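Nicotinate-nucleotide pyrophosphorylase (PDB 3L0G) probably converts quinolinate to nicotinate mononucleotide, the decarboxylating phosphoribosyl transfer that feeds NAD(+) biosynthesis. Local coordinates at residues S127-I132 with C280-F285. Residues are numbered along the deposited sequence; the frame is centred on the assembly and turned at random. Where two conformers were deposited one is given.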
loop_
_atom_site.group_PDB
_atom_site.type_symbol
_atom_site.label_atom_id
_atom_site.label_comp_id
_atom_site.label_asym_id
_atom_site.label_seq_id
_atom_site.Cartn_x
_atom_site.Cartn_y
_atom_site.Cartn_z
ATOM N N SER C 127 -0.987 21.506 5.002
ATOM C CA SER C 127 -0.864 22.957 5.007
ATOM C C SER C 127 -0.308 23.485 6.344
ATOM O O SER C 127 0.411 24.502 6.373
ATOM C CB SER C 127 -2.200 23.639 4.636
ATOM O OG SER C 127 -2.492 23.462 3.252
ATOM N N GLY C 128 -0.627 22.807 7.446
ATOM C CA GLY C 128 -0.038 23.172 8.742
ATOM C C GLY C 128 1.475 23.044 8.733
ATOM O O GLY C 128 2.191 23.930 9.185
ATOM N N ILE C 129 1.980 21.952 8.187
ATOM C CA ILE C 129 3.440 21.785 8.065
ATOM C C ILE C 129 4.082 22.807 7.106
ATOM O O ILE C 129 5.064 23.450 7.437
ATOM C CB ILE C 129 3.774 20.360 7.666
ATOM C CG1 ILE C 129 3.336 19.412 8.795
ATOM C CG2 ILE C 129 5.277 20.210 7.349
ATOM C CD1 ILE C 129 3.402 17.892 8.427
ATOM N N ALA C 130 3.501 22.992 5.932
ATOM C CA ALA C 130 4.065 23.918 4.953
ATOM C C ALA C 130 4.079 25.323 5.547
ATOM O O ALA C 130 5.047 26.033 5.393
ATOM C CB ALA C 130 3.271 23.890 3.654
ATOM N N SER C 131 3.017 25.698 6.264
ATOM C CA SER C 131 2.927 27.032 6.839
ATOM C C SER C 131 3.906 27.257 8.001
ATOM O O SER C 131 4.541 28.309 8.066
ATOM C CB SER C 131 1.495 27.329 7.279
ATOM O OG SER C 131 0.577 27.099 6.207
ATOM N N ILE C 132 4.068 26.296 8.913
ATOM C CA ILE C 132 5.041 26.523 10.010
ATOM C C ILE C 132 6.486 26.579 9.433
ATOM O O ILE C 132 7.314 27.401 9.842
ATOM C CB ILE C 132 4.879 25.519 11.196
ATOM C CG1 ILE C 132 5.702 25.970 12.405
ATOM C CG2 ILE C 132 5.308 24.121 10.810
ATOM C CD1 ILE C 132 5.404 27.429 12.858
ATOM N N CYS C 280 9.879 19.949 15.475
ATOM C CA CYS C 280 8.547 20.473 15.736
ATOM C C CYS C 280 7.860 21.134 14.498
ATOM O O CYS C 280 6.795 21.707 14.621
ATOM C CB CYS C 280 8.617 21.422 16.957
ATOM S SG CYS C 280 9.022 20.591 18.589
ATOM N N ILE C 281 8.467 21.064 13.299
ATOM C CA ILE C 281 7.730 21.445 12.067
ATOM C C ILE C 281 6.967 20.274 11.415
ATOM O O ILE C 281 6.146 20.498 10.524
ATOM C CB ILE C 281 8.570 22.182 11.021
ATOM C CG1 ILE C 281 9.789 21.364 10.563
ATOM C CG2 ILE C 281 9.006 23.533 11.585
ATOM C CD1 ILE C 281 10.601 22.044 9.433
ATOM N N THR C 282 7.223 19.043 11.864
ATOM C CA THR C 282 6.499 17.835 11.374
ATOM C C THR C 282 5.812 17.063 12.536
ATOM O O THR C 282 5.215 16.030 12.331
ATOM C CB THR C 282 7.423 16.882 10.597
ATOM O OG1 THR C 282 8.514 16.429 11.443
ATOM C CG2 THR C 282 8.013 17.564 9.389
ATOM N N ASN C 283 5.944 17.570 13.757
ATOM C CA ASN C 283 5.119 17.130 14.858
ATOM C C ASN C 283 4.864 18.369 15.733
ATOM O O ASN C 283 5.571 19.393 15.602
ATOM C CB ASN C 283 5.774 15.945 15.593
ATOM C CG ASN C 283 6.983 16.336 16.371
ATOM O OD1 ASN C 283 6.867 17.023 17.383
ATOM N ND2 ASN C 283 8.172 15.928 15.898
ATOM N N SER C 284 3.829 18.346 16.554
ATOM C CA SER C 284 3.562 19.482 17.460
ATOM C C SER C 284 3.353 20.843 16.759
ATOM O O SER C 284 3.760 21.864 17.272
ATOM C CB SER C 284 4.727 19.637 18.467
ATOM O OG SER C 284 4.986 18.417 19.146
ATOM N N PHE C 285 2.750 20.834 15.590
ATOM C CA PHE C 285 2.440 22.048 14.836
ATOM C C PHE C 285 0.911 22.190 14.769
ATOM O O PHE C 285 0.170 21.222 14.996
ATOM C CB PHE C 285 3.009 21.928 13.427
ATOM C CG PHE C 285 2.404 20.800 12.660
ATOM C CD1 PHE C 285 1.249 20.995 11.956
ATOM C CD2 PHE C 285 2.944 19.517 12.723
ATOM C CE1 PHE C 285 0.630 19.934 11.292
ATOM C CE2 PHE C 285 2.340 18.462 12.042
ATOM C CZ PHE C 285 1.170 18.684 11.338
#
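Ile129 lies over one face of the Phe285 ring, its CG1 3.6 Å from the ring centroid and 18° off the normal, a CH-pi contact. It sits toward the rim rather than over the middle, and the closest ring atom is CZ, 3.4 Å from CG1. With CG1 beside the backbone N (chi1 -64°), the CG1-CD1 branch of Ile129 runs over the ring, CG1 also coming near Ile281 O, while CG2 makes the closest approach to that oxygen, 3.3 Å. Phe285 CD1 also comes within 3.8 Å of Gly128 C, where the helix backbone has no side chain in the way. Three residues on from Ile129, Ile132 points its CG2 methyl into the angle between Ile281 and Phe285, 3.8 Å from Ile281 CB and 4.1 Å from Phe285 CB. No hydrogen bond joins the segments; apolar packing carries this buried contact. Thr282 turns its hydroxyl to Lys152 O, and His125, earlier on the same helix, meets Phe285 edge-to-face. The contact thus packs the link from strand 275-277 of the six-stranded parallel sheet to strand 290-294 of the four-stranded antiparallel sheet against helix 116-139, with helix 158-167 packing on Ile129 and Thr282 through Val165.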